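Local coordinates for protein inositol polyphosphate multikinase alpha (Arabidopsis thaliana, PDB 4FRF) that phosphorylates several inositol phosphates with ATP, converting inositol 1,4,5-trisphosphate to the 1,3,4,5,6-pentakisphosphate, at residues A[82-94]-A[116-129]. Numbering follows the deposited sequence.
Sequences KPSVMDVKMGSRT and TVSSGFRISGFEVY
Met86 and Phe126 form a non-hydrogen-bonded pair whose CB atoms lie 3.6 Å apart, on the packed face of two antiparallel strands. CG of Met86 stands anti to the backbone N (chi1 178°); the chain then bends at its end, bringing CE to 3.7 Å from Ile123 CG2. On the same face Val88 CG1 touches Phe121 CD2, and helices 149-158 and 249-265 cover this layer. Replacing Met86 by alanine would remove CG, SD and CE, and is likely to leave a gap beside Ile123 and the Phe126 ring.

The other face is looser, with Val85, Glu127 and Lys89 partly exposed: Val85 CG1 comes only within 4.1 Å of Glu127 OE1. Farther along, Lys89 CD sits 4.2 Å above the guanidinium plane of Arg122, displaced toward its rim. Arg122 itself is buried and salt-bridged to Asp111; Thr94 OG1 lies in the guanidinium plane at its edge, 2.9 Å from Arg122 NH2.

Two bonds fix the register: Glu127 N to Val85 O (2.8 Å, 157° at H) and Val85 N to Glu127 O (2.9 Å, 152°). Further on, two residues, Ser124 and Gly125, stand opposite the single Asp87: Ser124 N bonds Asp87 O at 2.8 Å, Gly125 N only weakly. This is a classic beta bulge, adding a residue to strand 121-129 before antiparallel pairing resumes, inside the five-stranded sheet of the inositol polyphosphate kinase fold.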
ATOM      1  N   LYS A  82      12.951  18.066  26.385  1.00120.94           N
ATOM      2  CA  LYS A  82      11.749  17.423  26.871  1.00118.15           C
ATOM      3  C   LYS A  82      10.956  16.942  25.671  1.00113.16           C
ATOM      4  O   LYS A  82      10.167  17.695  25.092  1.00111.31           O
ATOM      5  CB  LYS A  82      10.922  18.391  27.715  1.00119.12           C
ATOM      6  CG  LYS A  82      11.561  18.713  29.027  1.00123.22           C
ATOM      7  CD  LYS A  82      10.787  19.767  29.824  1.00123.48           C
ATOM      8  CE  LYS A  82      11.600  20.253  31.051  1.00124.24           C
ATOM      9  NZ  LYS A  82      12.383  19.146  31.702  1.00123.00           N
ATOM     10  N   PRO A  83      11.200  15.696  25.256  1.00111.24           N
ATOM     11  CA  PRO A  83      10.554  15.184  24.066  1.00106.35           C
ATOM     12  C   PRO A  83       9.392  14.273  24.389  1.00104.75           C
ATOM     13  O   PRO A  83       9.511  13.412  25.255  1.00106.88           O
ATOM     14  CB  PRO A  83      11.664  14.375  23.406  1.00106.28           C
ATOM     15  CG  PRO A  83      12.493  13.865  24.559  1.00109.97           C
ATOM     16  CD  PRO A  83      12.319  14.841  25.697  1.00113.27           C
ATOM     17  N   SER A  84       8.265  14.483  23.712  1.00101.90           N
ATOM     18  CA  SER A  84       7.239  13.451  23.578  1.00 99.58           C
ATOM     19  C   SER A  84       7.623  12.588  22.394  1.00 97.13           C
ATOM     20  O   SER A  84       8.067  13.105  21.372  1.00 95.52           O
ATOM     21  CB  SER A  84       5.866  14.075  23.327  1.00 97.64           C
ATOM     22  OG  SER A  84       5.449  14.892  24.411  1.00100.72           O
ATOM     23  N   VAL A  85       7.448  11.280  22.527  1.00 97.41           N
ATOM     24  CA  VAL A  85       7.851  10.335  21.478  1.00 96.44           C
ATOM     25  C   VAL A  85       6.778   9.242  21.223  1.00 94.56           C
ATOM     26  O   VAL A  85       6.046   8.867  22.131  1.00 95.62           O
ATOM     27  CB  VAL A  85       9.224   9.688  21.819  1.00 98.35           C
ATOM     28  CG1 VAL A  85       9.156   8.987  23.137  1.00101.36           C
ATOM     29  CG2 VAL A  85       9.635   8.711  20.745  1.00 99.41           C
ATOM     30  N   MET A  86       6.664   8.779  19.976  1.00 92.41           N
ATOM     31  CA  MET A  86       5.723   7.680  19.642  1.00 92.11           C
ATOM     32  C   MET A  86       6.263   6.716  18.596  1.00 90.69           C
ATOM     33  O   MET A  86       6.804   7.133  17.581  1.00 88.58           O
ATOM     34  CB  MET A  86       4.368   8.215  19.172  1.00 89.80           C
ATOM     35  CG  MET A  86       3.396   7.099  18.765  1.00 90.55           C
ATOM     36  SD  MET A  86       1.992   7.664  17.781  1.00 92.28           S
ATOM     37  CE  MET A  86       0.795   7.951  19.077  1.00 94.97           C
ATOM     38  N   ASP A  87       6.054   5.425  18.818  1.00 92.21           N
ATOM     39  CA  ASP A  87       6.555   4.435  17.890  1.00 93.62           C
ATOM     40  C   ASP A  87       5.457   3.547  17.293  1.00 93.45           C
ATOM     41  O   ASP A  87       4.776   2.799  18.012  1.00 94.76           O
ATOM     42  CB  ASP A  87       7.671   3.602  18.514  1.00 96.91           C
ATOM     43  CG  ASP A  87       7.151   2.517  19.431  1.00102.73           C
ATOM     44  OD1 ASP A  87       6.617   2.847  20.514  1.00106.71           O
ATOM     45  OD2 ASP A  87       7.321   1.323  19.089  1.00108.46           O
ATOM     46  N   VAL A  88       5.316   3.636  15.965  1.00 91.60           N
ATOM     47  CA  VAL A  88       4.272   2.957  15.224  1.00 90.12           C
ATOM     48  C   VAL A  88       4.820   1.834  14.356  1.00 91.03           C
ATOM     49  O   VAL A  88       5.779   2.025  13.609  1.00 90.72           O
ATOM     50  CB  VAL A  88       3.569   3.930  14.338  1.00 87.29           C
ATOM     51  CG1 VAL A  88       2.258   3.343  13.849  1.00 84.84           C
ATOM     52  CG2 VAL A  88       3.348   5.216  15.100  1.00 87.69           C
ATOM     53  N   LYS A  89       4.191   0.666  14.454  1.00 93.02           N
ATOM     54  CA  LYS A  89       4.548  -0.496  13.654  1.00 94.53           C
ATOM     55  C   LYS A  89       3.905  -0.394  12.284  1.00 93.48           C
ATOM     56  O   LYS A  89       2.684  -0.525  12.144  1.00 93.72           O
ATOM     57  CB  LYS A  89       4.062  -1.755  14.347  1.00 96.68           C
ATOM     58  CG  LYS A  89       5.028  -2.902  14.288  1.00101.25           C
ATOM     59  CD  LYS A  89       5.244  -3.493  15.685  1.00106.79           C
ATOM     60  CE  LYS A  89       6.411  -4.461  15.701  1.00110.37           C
ATOM     61  NZ  LYS A  89       6.717  -4.921  17.080  1.00113.69           N
ATOM     62  N   MET A  90       4.720  -0.116  11.275  1.00 93.52           N
ATOM     63  CA  MET A  90       4.232   0.027   9.914  1.00 91.50           C
ATOM     64  C   MET A  90       4.070  -1.311   9.246  1.00 92.94           C
ATOM     65  O   MET A  90       4.976  -2.148   9.275  1.00 94.20           O
ATOM     66  CB  MET A  90       5.183   0.880   9.112  1.00 90.15           C
ATOM     67  CG  MET A  90       5.022   2.329   9.399  1.00 91.72           C
ATOM     68  SD  MET A  90       3.463   2.898   8.732  1.00 96.37           S
ATOM     69  CE  MET A  90       3.184   4.344   9.730  1.00 97.57           C
ATOM     70  N   GLY A  91       2.903  -1.526   8.654  1.00 93.15           N
ATOM     71  CA  GLY A  91       2.683  -2.709   7.845  1.00 95.27           C
ATOM     72  C   GLY A  91       1.288  -3.276   7.927  1.00 96.87           C
ATOM     73  O   GLY A  91       0.805  -3.607   9.018  1.00 98.51           O
ATOM     74  N   SER A  92       0.646  -3.383   6.754  1.00 96.80           N
ATOM     75  CA  SER A  92      -0.637  -4.075   6.574  1.00 97.92           C
ATOM     76  C   SER A  92      -0.612  -5.503   7.161  1.00100.45           C
ATOM     77  O   SER A  92      -1.633  -6.022   7.599  1.00101.18           O
ATOM     78  CB  SER A  92      -0.988  -4.105   5.084  1.00 97.32           C
ATOM     79  OG  SER A  92      -2.341  -4.487   4.858  1.00102.28           O
ATOM     80  N   ARG A  93       0.562  -6.127   7.136  1.00102.11           N
ATOM     81  CA  ARG A  93       0.836  -7.321   7.932  1.00106.20           C
ATOM     82  C   ARG A  93       2.199  -7.150   8.590  1.00107.46           C
ATOM     83  O   ARG A  93       2.980  -6.294   8.193  1.00105.59           O
ATOM     84  CB  ARG A  93       0.861  -8.565   7.052  1.00107.57           C
ATOM     85  CG  ARG A  93       1.910  -8.491   5.957  1.00107.51           C
ATOM     86  CD  ARG A  93       2.318  -9.856   5.447  1.00111.24           C
ATOM     87  NE  ARG A  93       3.465  -9.745   4.552  1.00113.01           N
ATOM     88  CZ  ARG A  93       3.387  -9.442   3.260  1.00114.42           C
ATOM     89  NH1 ARG A  93       2.200  -9.261   2.673  1.00114.78           N
ATOM     90  NH2 ARG A  93       4.497  -9.338   2.545  1.00115.79           N
ATOM     91  N   THR A  94       2.511  -8.012   9.539  1.00111.36           N
ATOM     92  CA  THR A  94       3.769  -7.909  10.256  1.00114.27           C
ATOM     93  C   THR A  94       4.806  -8.896   9.725  1.00117.81           C
ATOM     94  O   THR A  94       5.995  -8.575   9.640  1.00119.04           O
ATOM     95  CB  THR A  94       3.560  -8.126  11.762  1.00116.07           C
ATOM     96  OG1 THR A  94       3.121  -6.900  12.353  1.00112.77           O
ATOM     97  CG2 THR A  94       4.839  -8.581  12.429  1.00118.38           C
ATOM     98  N   THR A 116      -3.508  -3.033  12.823  1.00 93.77           N
ATOM     99  CA  THR A 116      -2.564  -3.534  11.831  1.00 91.66           C
ATOM    100  C   THR A 116      -3.295  -4.029  10.594  1.00 89.66           C
ATOM    101  O   THR A 116      -2.972  -3.632   9.480  1.00 87.93           O
ATOM    102  CB  THR A 116      -1.691  -4.671  12.396  1.00 94.06           C
ATOM    103  OG1 THR A 116      -0.512  -4.112  12.974  1.00 94.09           O
ATOM    104  CG2 THR A 116      -1.281  -5.651  11.283  1.00 93.21           C
ATOM    105  N   VAL A 117      -4.293  -4.881  10.801  1.00 90.19           N
ATOM    106  CA  VAL A 117      -5.088  -5.411   9.703  1.00 89.00           C
ATOM    107  C   VAL A 117      -6.088  -4.373   9.181  1.00 87.05           C
ATOM    108  O   VAL A 117      -6.138  -4.100   7.972  1.00 86.14           O
ATOM    109  CB  VAL A 117      -5.839  -6.680  10.106  1.00 91.26           C
ATOM    110  CG1 VAL A 117      -6.756  -7.096   8.994  1.00 93.81           C
ATOM    111  CG2 VAL A 117      -4.868  -7.788  10.414  1.00 91.79           C
ATOM    112  N   SER A 118      -6.856  -3.779  10.095  1.00 86.60           N
ATOM    113  CA  SER A 118      -7.842  -2.776   9.730  1.00 84.47           C
ATOM    114  C   SER A 118      -7.206  -1.602   9.007  1.00 81.32           C
ATOM    115  O   SER A 118      -7.603  -1.255   7.904  1.00 79.66           O
ATOM    116  CB  SER A 118      -8.611  -2.299  10.958  1.00 86.52           C
ATOM    117  OG  SER A 118      -8.051  -1.114  11.500  1.00 86.67           O
ATOM    118  N   SER A 119      -6.206  -0.995   9.619  1.00 81.55           N
ATOM    119  CA  SER A 119      -5.524   0.135   8.985  1.00 79.93           C
ATOM    120  C   SER A 119      -4.119  -0.257   8.582  1.00 78.75           C
ATOM    121  O   SER A 119      -3.711  -1.418   8.751  1.00 80.09           O
ATOM    122  CB  SER A 119      -5.502   1.315   9.929  1.00 80.49           C
ATOM    123  OG  SER A 119      -6.735   1.385  10.621  1.00 84.38           O
ATOM    124  N   GLY A 120      -3.366   0.685   8.044  1.00 75.67           N
ATOM    125  CA  GLY A 120      -2.000   0.345   7.623  1.00 77.25           C
ATOM    126  C   GLY A 120      -0.990  -0.116   8.705  1.00 78.77           C
ATOM    127  O   GLY A 120       0.088  -0.620   8.374  1.00 79.01           O
ATOM    128  N   PHE A 121      -1.346   0.020   9.986  1.00 79.65           N
ATOM    129  CA  PHE A 121      -0.332   0.246  11.012  1.00 80.13           C
ATOM    130  C   PHE A 121      -0.807  -0.031  12.442  1.00 82.92           C
ATOM    131  O   PHE A 121      -1.929  -0.495  12.649  1.00 85.37           O
ATOM    132  CB  PHE A 121       0.121   1.675  10.923  1.00 77.93           C
ATOM    133  CG  PHE A 121      -0.978   2.659  11.135  1.00 76.52           C
ATOM    134  CD1 PHE A 121      -1.758   3.092  10.067  1.00 75.66           C
ATOM    135  CD2 PHE A 121      -1.217   3.183  12.398  1.00 78.18           C
ATOM    136  CE1 PHE A 121      -2.767   4.032  10.253  1.00 74.68           C
ATOM    137  CE2 PHE A 121      -2.200   4.131  12.598  1.00 77.89           C
ATOM    138  CZ  PHE A 121      -2.989   4.553  11.521  1.00 78.90           C
ATOM    139  N   ARG A 122       0.031   0.320  13.426  1.00 82.41           N
ATOM    140  CA  ARG A 122      -0.214  -0.049  14.826  1.00 84.14           C
ATOM    141  C   ARG A 122       0.617   0.788  15.823  1.00 85.02           C
ATOM    142  O   ARG A 122       1.823   0.560  15.980  1.00 85.81           O
ATOM    143  CB  ARG A 122       0.111  -1.525  15.031  1.00 85.64           C
ATOM    144  CG  ARG A 122      -0.624  -2.177  16.179  1.00 88.88           C
ATOM    145  CD  ARG A 122       0.112  -3.422  16.716  1.00 91.33           C
ATOM    146  NE  ARG A 122       0.772  -4.211  15.676  1.00 91.42           N
ATOM    147  CZ  ARG A 122       1.283  -5.428  15.866  1.00 98.93           C
ATOM    148  NH1 ARG A 122       1.195  -6.021  17.051  1.00105.45           N
ATOM    149  NH2 ARG A 122       1.877  -6.065  14.871  1.00102.34           N
ATOM    150  N   ILE A 123      -0.033   1.708  16.534  1.00 83.96           N
ATOM    151  CA  ILE A 123       0.642   2.459  17.587  1.00 83.88           C
ATOM    152  C   ILE A 123       1.117   1.508  18.694  1.00 87.16           C
ATOM    153  O   ILE A 123       0.313   0.799  19.300  1.00 89.16           O
ATOM    154  CB  ILE A 123      -0.268   3.514  18.175  1.00 83.61           C
ATOM    155  CG1 ILE A 123      -0.670   4.501  17.098  1.00 77.91           C
ATOM    156  CG2 ILE A 123       0.425   4.230  19.277  1.00 85.06           C
ATOM    157  CD1 ILE A 123      -1.785   5.390  17.502  1.00 77.42           C
ATOM    158  N   SER A 124       2.435   1.449  18.894  1.00 87.71           N
ATOM    159  CA  SER A 124       3.055   0.424  19.744  1.00 90.46           C
ATOM    160  C   SER A 124       3.348   0.995  21.109  1.00 92.91           C
ATOM    161  O   SER A 124       3.558   0.261  22.086  1.00 96.06           O
ATOM    162  CB  SER A 124       4.366  -0.067  19.127  1.00 90.00           C
ATOM    163  OG  SER A 124       4.138  -0.994  18.085  1.00 92.65           O
ATOM    164  N   GLY A 125       3.435   2.313  21.155  1.00 90.99           N
ATOM    165  CA  GLY A 125       3.729   2.996  22.361  1.00 92.13           C
ATOM    166  C   GLY A 125       3.988   4.446  22.079  1.00 91.21           C
ATOM    167  O   GLY A 125       4.317   4.824  20.949  1.00 87.83           O
ATOM    168  N   PHE A 126       3.803   5.261  23.110  1.00 93.82           N
ATOM    169  CA  PHE A 126       4.165   6.649  23.079  1.00 93.98           C
ATOM    170  C   PHE A 126       4.422   7.085  24.491  1.00 97.73           C
ATOM    171  O   PHE A 126       4.152   6.331  25.426  1.00100.61           O
ATOM    172  CB  PHE A 126       3.043   7.484  22.466  1.00 92.75           C
ATOM    173  CG  PHE A 126       1.760   7.472  23.259  1.00 95.76           C
ATOM    174  CD1 PHE A 126       1.499   8.453  24.188  1.00 98.49           C
ATOM    175  CD2 PHE A 126       0.777   6.537  22.999  1.00 97.47           C
ATOM    176  CE1 PHE A 126       0.310   8.470  24.880  1.00100.78           C
ATOM    177  CE2 PHE A 126      -0.414   6.552  23.703  1.00 99.67           C
ATOM    178  CZ  PHE A 126      -0.636   7.518  24.649  1.00100.23           C
ATOM    179  N   GLU A 127       5.019   8.271  24.633  1.00 98.04           N
ATOM    180  CA  GLU A 127       5.215   8.933  25.921  1.00100.89           C
ATOM    181  C   GLU A 127       5.079  10.446  25.721  1.00100.21           C
ATOM    182  O   GLU A 127       5.689  11.024  24.819  1.00 98.94           O
ATOM    183  CB  GLU A 127       6.588   8.602  26.494  1.00103.60           C
ATOM    184  CG  GLU A 127       6.952   9.411  27.740  1.00108.98           C
ATOM    185  CD  GLU A 127       8.394   9.211  28.167  1.00113.01           C
ATOM    186  OE1 GLU A 127       9.247   9.085  27.259  1.00111.54           O
ATOM    187  OE2 GLU A 127       8.675   9.195  29.405  1.00116.04           O
ATOM    188  N   VAL A 128       4.269  11.082  26.556  1.00101.15           N
ATOM    189  CA  VAL A 128       3.815  12.441  26.284  1.00 99.67           C
ATOM    190  C   VAL A 128       3.910  13.336  27.527  1.00104.05           C
ATOM    191  O   VAL A 128       3.895  12.845  28.652  1.00107.93           O
ATOM    192  CB  VAL A 128       2.390  12.417  25.712  1.00 96.44           C
ATOM    193  CG1 VAL A 128       1.616  13.660  26.099  1.00 97.72           C
ATOM    194  CG2 VAL A 128       2.457  12.270  24.233  1.00 91.02           C
ATOM    195  N   TYR A 129       4.039  14.642  27.326  1.00104.62           N
ATOM    196  CA  TYR A 129       4.348  15.551  28.439  1.00109.08           C
ATOM    197  C   TYR A 129       3.242  16.584  28.722  1.00110.85           C
ATOM    198  O   TYR A 129       3.224  17.669  28.137  1.00110.83           O
ATOM    199  CB  TYR A 129       5.704  16.238  28.196  1.00109.44           C
ATOM    200  CG  TYR A 129       6.058  17.309  29.200  1.00112.91           C
ATOM    201  CD1 TYR A 129       6.354  16.986  30.524  1.00114.97           C
ATOM    202  CD2 TYR A 129       6.135  18.645  28.820  1.00112.57           C
ATOM    203  CE1 TYR A 129       6.662  17.967  31.440  1.00117.56           C
ATOM    204  CE2 TYR A 129       6.458  19.636  29.740  1.00114.63           C
ATOM    205  CZ  TYR A 129       6.716  19.290  31.040  1.00117.44           C
ATOM    206  OH  TYR A 129       7.050  20.266  31.942  1.00125.18           O
TER